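Local coordinates for cyclic dimeric GMP binding protein (Pseudomonas fluorescens, PDB 3PJV) that probably relays intracellular cyclic-di-GMP binding to its periplasmic domain, the part captured here, to control periplasmic proteolysis through LapG, at residues T79-L91 / P116-L128. Residues are numbered along the deposited sequence; the frame is centred on the assembly and turned at random.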
loop_
_atom_site.group_PDB
_atom_site.type_symbol
_atom_site.label_atom_id
_atom_site.label_comp_id
_atom_site.label_asym_id
_atom_site.label_seq_id
_atom_site.Cartn_x
_atom_site.Cartn_y
_atom_site.Cartn_z
ATOM N N THR A 79 4.011 -4.388 14.241
ATOM C CA THR A 79 3.777 -3.492 15.357
ATOM C C THR A 79 2.329 -3.644 15.818
ATOM O O THR A 79 1.397 -3.377 15.059
ATOM C CB THR A 79 4.060 -2.030 14.965
ATOM O OG1 THR A 79 5.424 -1.908 14.537
ATOM C CG2 THR A 79 3.821 -1.095 16.139
ATOM N N ASN A 80 2.148 -4.099 17.055
ATOM C CA ASN A 80 0.820 -4.174 17.660
ATOM C C ASN A 80 0.483 -2.856 18.363
ATOM O O ASN A 80 0.830 -2.647 19.527
ATOM C CB ASN A 80 0.723 -5.341 18.647
ATOM C CG ASN A 80 0.868 -6.702 17.975
ATOM O OD1 ASN A 80 0.015 -7.118 17.186
ATOM N ND2 ASN A 80 1.945 -7.408 18.302
ATOM N N VAL A 81 -0.191 -1.963 17.650
ATOM C CA VAL A 81 -0.525 -0.651 18.193
ATOM C C VAL A 81 -1.780 -0.749 19.058
ATOM O O VAL A 81 -2.797 -1.253 18.591
ATOM C CB VAL A 81 -0.784 0.330 17.032
ATOM C CG1 VAL A 81 -1.164 1.700 17.553
ATOM C CG2 VAL A 81 0.437 0.399 16.111
ATOM N N PRO A 82 -1.726 -0.262 20.327
ATOM C CA PRO A 82 -2.918 -0.387 21.172
ATOM C C PRO A 82 -4.097 0.385 20.612
ATOM O O PRO A 82 -3.918 1.460 20.033
ATOM C CB PRO A 82 -2.482 0.237 22.514
ATOM C CG PRO A 82 -0.984 0.167 22.499
ATOM C CD PRO A 82 -0.595 0.339 21.054
ATOM N N ASP A 83 -5.294 -0.161 20.807
ATOM C CA ASP A 83 -6.522 0.453 20.322
ATOM C C ASP A 83 -6.660 1.873 20.838
ATOM O O ASP A 83 -7.076 2.772 20.109
ATOM C CB ASP A 83 -7.731 -0.360 20.789
ATOM C CG ASP A 83 -7.595 -1.839 20.481
ATOM O OD1 ASP A 83 -6.759 -2.513 21.128
ATOM O OD2 ASP A 83 -8.328 -2.331 19.595
ATOM N N TRP A 84 -6.303 2.070 22.103
ATOM C CA TRP A 84 -6.468 3.374 22.733
ATOM C C TRP A 84 -5.582 4.454 22.108
ATOM O O TRP A 84 -5.889 5.639 22.206
ATOM C CB TRP A 84 -6.252 3.292 24.248
ATOM C CG TRP A 84 -4.935 2.730 24.676
ATOM C CD1 TRP A 84 -4.692 1.464 25.138
ATOM C CD2 TRP A 84 -3.672 3.413 24.704
ATOM N NE1 TRP A 84 -3.365 1.323 25.448
ATOM C CE2 TRP A 84 -2.714 2.501 25.191
ATOM C CE3 TRP A 84 -3.260 4.707 24.366
ATOM C CZ2 TRP A 84 -1.369 2.839 25.344
ATOM C CZ3 TRP A 84 -1.926 5.037 24.512
ATOM C CH2 TRP A 84 -0.995 4.108 24.997
ATOM N N PHE A 85 -4.492 4.043 21.459
ATOM C CA PHE A 85 -3.602 5.000 20.802
ATOM C C PHE A 85 -4.250 5.571 19.537
ATOM O O PHE A 85 -4.061 6.741 19.201
ATOM C CB PHE A 85 -2.247 4.359 20.482
ATOM C CG PHE A 85 -1.259 5.305 19.829
ATOM C CD1 PHE A 85 -0.626 6.284 20.583
ATOM C CD2 PHE A 85 -0.956 5.204 18.483
ATOM C CE1 PHE A 85 0.277 7.155 20.001
ATOM C CE2 PHE A 85 -0.035 6.066 17.889
ATOM C CZ PHE A 85 0.578 7.047 18.657
ATOM N N VAL A 86 -5.031 4.744 18.848
ATOM C CA VAL A 86 -5.774 5.196 17.680
ATOM C C VAL A 86 -6.706 6.354 18.009
ATOM O O VAL A 86 -6.723 7.364 17.306
ATOM C CB VAL A 86 -6.595 4.052 17.047
ATOM C CG1 VAL A 86 -7.276 4.526 15.772
ATOM C CG2 VAL A 86 -5.699 2.879 16.750
ATOM N N LYS A 87 -7.483 6.200 19.080
ATOM C CA LYS A 87 -8.389 7.251 19.525
ATOM C C LYS A 87 -7.598 8.493 19.911
ATOM O O LYS A 87 -7.962 9.614 19.549
ATOM C CB LYS A 87 -9.211 6.774 20.726
ATOM C CG LYS A 87 -9.713 5.343 20.598
ATOM C CD LYS A 87 -10.438 4.898 21.866
ATOM C CE LYS A 87 -9.549 5.066 23.087
ATOM N NZ LYS A 87 -10.208 4.619 24.341
ATOM N N LEU A 88 -6.509 8.282 20.645
ATOM C CA LEU A 88 -5.646 9.372 21.085
ATOM C C LEU A 88 -5.107 10.172 19.902
ATOM O O LEU A 88 -5.228 11.397 19.869
ATOM C CB LEU A 88 -4.493 8.825 21.934
ATOM C CG LEU A 88 -3.536 9.806 22.613
ATOM C CD1 LEU A 88 -4.285 10.740 23.556
ATOM C CD2 LEU A 88 -2.450 9.043 23.367
ATOM N N ILE A 89 -4.516 9.477 18.931
ATOM C CA ILE A 89 -3.991 10.131 17.737
ATOM C C ILE A 89 -5.125 10.730 16.900
ATOM O O ILE A 89 -5.009 11.840 16.400
ATOM C CB ILE A 89 -3.123 9.161 16.893
ATOM C CG1 ILE A 89 -1.670 9.631 16.880
ATOM C CG2 ILE A 89 -3.625 9.076 15.470
ATOM C CD1 ILE A 89 -1.098 9.875 18.230
ATOM N N GLY A 90 -6.224 9.995 16.763
ATOM C CA GLY A 90 -7.377 10.473 16.020
ATOM C C GLY A 90 -7.034 10.894 14.602
ATOM O O GLY A 90 -7.216 12.051 14.226
ATOM N N LEU A 91 -6.519 9.950 13.820
ATOM C CA LEU A 91 -6.212 10.187 12.412
ATOM C C LEU A 91 -7.475 10.351 11.575
ATOM O O LEU A 91 -8.405 9.551 11.676
ATOM C CB LEU A 91 -5.408 9.016 11.849
ATOM C CG LEU A 91 -3.912 9.190 11.609
ATOM C CD1 LEU A 91 -3.450 8.142 10.614
ATOM C CD2 LEU A 91 -3.616 10.572 11.088
ATOM N N PRO A 116 -4.976 2.783 7.279
ATOM C CA PRO A 116 -3.994 3.539 8.071
ATOM C C PRO A 116 -3.018 2.677 8.884
ATOM O O PRO A 116 -2.232 3.237 9.645
ATOM C CB PRO A 116 -4.884 4.330 9.040
ATOM C CG PRO A 116 -6.050 3.428 9.265
ATOM C CD PRO A 116 -6.303 2.743 7.936
HETATM N N MSE A 117 -3.055 1.358 8.721
HETATM C CA MSE A 117 -2.274 0.473 9.585
HETATM C C MSE A 117 -0.777 0.816 9.638
HETATM O O MSE A 117 -0.162 0.797 10.707
HETATM C CB MSE A 117 -2.494 -0.970 9.135
HETATM C CG MSE A 117 -1.850 -2.052 9.954
HETATM SE SE MSE A 117 -2.096 -3.640 8.826
HETATM C CE MSE A 117 -4.037 -3.885 9.114
ATOM N N PHE A 118 -0.188 1.143 8.491
ATOM C CA PHE A 118 1.235 1.456 8.450
ATOM C C PHE A 118 1.505 2.832 9.042
ATOM O O PHE A 118 2.499 3.037 9.742
ATOM C CB PHE A 118 1.779 1.370 7.011
ATOM C CG PHE A 118 1.647 -0.001 6.394
ATOM C CD1 PHE A 118 2.637 -0.956 6.577
ATOM C CD2 PHE A 118 0.518 -0.341 5.664
ATOM C CE1 PHE A 118 2.513 -2.221 6.015
ATOM C CE2 PHE A 118 0.386 -1.607 5.110
ATOM C CZ PHE A 118 1.386 -2.543 5.283
ATOM N N ALA A 119 0.636 3.782 8.733
ATOM C CA ALA A 119 0.747 5.115 9.315
ATOM C C ALA A 119 0.686 5.052 10.853
ATOM O O ALA A 119 1.515 5.644 11.554
ATOM C CB ALA A 119 -0.357 6.007 8.768
ATOM N N LEU A 120 -0.291 4.322 11.372
ATOM C CA LEU A 120 -0.430 4.192 12.826
ATOM C C LEU A 120 0.785 3.514 13.446
ATOM O O LEU A 120 1.241 3.907 14.527
ATOM C CB LEU A 120 -1.709 3.439 13.175
ATOM C CG LEU A 120 -2.981 4.249 12.921
ATOM C CD1 LEU A 120 -4.199 3.345 12.862
ATOM C CD2 LEU A 120 -3.123 5.330 13.998
ATOM N N ALA A 121 1.308 2.492 12.771
ATOM C CA ALA A 121 2.497 1.799 13.268
ATOM C C ALA A 121 3.665 2.761 13.392
ATOM O O ALA A 121 4.377 2.751 14.387
ATOM C CB ALA A 121 2.871 0.617 12.388
ATOM N N LYS A 122 3.865 3.596 12.376
ATOM C CA LYS A 122 4.960 4.565 12.404
ATOM C C LYS A 122 4.783 5.617 13.504
ATOM O O LYS A 122 5.748 6.011 14.176
ATOM C CB LYS A 122 5.108 5.225 11.032
ATOM C CG LYS A 122 5.660 4.276 9.984
ATOM C CD LYS A 122 5.439 4.817 8.581
ATOM C CE LYS A 122 6.023 6.213 8.415
ATOM N NZ LYS A 122 5.810 6.689 7.014
ATOM N N LEU A 123 3.545 6.070 13.693
ATOM C CA LEU A 123 3.254 7.063 14.720
ATOM C C LEU A 123 3.524 6.490 16.107
ATOM O O LEU A 123 4.087 7.166 16.968
ATOM C CB LEU A 123 1.802 7.540 14.615
ATOM C CG LEU A 123 1.538 8.526 13.478
ATOM C CD1 LEU A 123 0.049 8.670 13.248
ATOM C CD2 LEU A 123 2.184 9.870 13.784
ATOM N N TRP A 124 3.137 5.235 16.302
ATOM C CA TRP A 124 3.388 4.533 17.554
ATOM C C TRP A 124 4.889 4.367 17.823
ATOM O O TRP A 124 5.352 4.654 18.930
ATOM C CB TRP A 124 2.673 3.178 17.551
ATOM C CG TRP A 124 2.919 2.334 18.760
ATOM C CD1 TRP A 124 3.651 1.186 18.824
ATOM C CD2 TRP A 124 2.426 2.568 20.089
ATOM N NE1 TRP A 124 3.646 0.686 20.108
ATOM C CE2 TRP A 124 2.893 1.517 20.904
ATOM C CE3 TRP A 124 1.625 3.562 20.666
ATOM C CZ2 TRP A 124 2.600 1.433 22.264
ATOM C CZ3 TRP A 124 1.334 3.477 22.016
ATOM C CH2 TRP A 124 1.820 2.421 22.798
ATOM N N GLN A 125 5.646 3.914 16.823
ATOM C CA GLN A 125 7.098 3.810 16.978
ATOM C C GLN A 125 7.702 5.146 17.414
ATOM O O GLN A 125 8.567 5.187 18.289
ATOM C CB GLN A 125 7.758 3.314 15.693
ATOM C CG GLN A 125 7.347 1.906 15.332
ATOM C CD GLN A 125 7.601 1.589 13.873
ATOM O OE1 GLN A 125 8.304 2.328 13.176
ATOM N NE2 GLN A 125 7.027 0.487 13.400
ATOM N N SER A 126 7.235 6.237 16.804
ATOM C CA SER A 126 7.719 7.572 17.145
ATOM C C SER A 126 7.318 7.965 18.565
ATOM O O SER A 126 8.080 8.631 19.273
ATOM C CB SER A 126 7.171 8.612 16.170
ATOM O OG SER A 126 7.795 8.502 14.909
ATOM N N ALA A 127 6.116 7.558 18.968
ATOM C CA ALA A 127 5.617 7.817 20.312
ATOM C C ALA A 127 6.461 7.122 21.380
ATOM O O ALA A 127 6.677 7.667 22.470
ATOM C CB ALA A 127 4.161 7.377 20.432
ATOM N N LEU A 128 6.911 5.911 21.062
ATOM C CA LEU A 128 7.723 5.113 21.973
ATOM C C LEU A 128 9.145 5.655 22.072
ATOM O O LEU A 128 9.880 5.310 22.992
ATOM C CB LEU A 128 7.766 3.658 21.512
ATOM C CG LEU A 128 6.482 2.832 21.520
ATOM C CD1 LEU A 128 6.666 1.569 20.690
ATOM C CD2 LEU A 128 6.081 2.490 22.936
#
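Helix 83-89 crosses helix 117-128 at 92°, the axes 11.0 Å apart at closest approach, while the extended residues Thr-79 to Pro-82 bring the CA of Thr-79 to 5.8 Å from the CA of Ala-121. Phe-85 enters the crossing as a knob among Leu-120, Leu-123, Trp-124 and Ala-127. Chi1 of Trp-124 carries the indole away from its own backbone N and toward the other segment. Its six-membered ring turns an edge to the face of Phe-85, centroids 5.0 Å apart, and in a more offset edge-to-face pair to the face of Trp-84. CD of Pro-82 sits over one face of that ring in a CH-pi contact, 3.5 Å from the centroid and 8° off the normal; CG of Leu-128, four residues on, lies over the opposite face toward its rim. At the five-membered end, CD1 meets CG2 of Thr-79. Were Trp-124 an alanine, Pro-82 and the faces of Phe-85 and Trp-84 would probably lose their aromatic partner, and a gap would be likely to open between the segments. Farther along, Val-86 meets Leu-120, while Ile-89 and Leu-91 reach both Leu-120 and Leu-123, with CG2 of Ile-89 4.1 Å from CD2 of Leu-120. The one hydrogen bond between the segments runs from NE2 of Gln-125 to OG1 of Thr-79 (3.1 Å); OG1 lies in the amide plane of Gln-125 and the N-H...O angle is 154°. Arg-10 of the second subunit hydrogen-bonds to the carbonyl of Ile-89, placing this corner beside the dimer interface. Contacts over both faces and at the edge of the indole leave it little room to turn, so the join between helix 83-89, the residues before it and the last helix of the chain rests mainly on apolar and aromatic contacts.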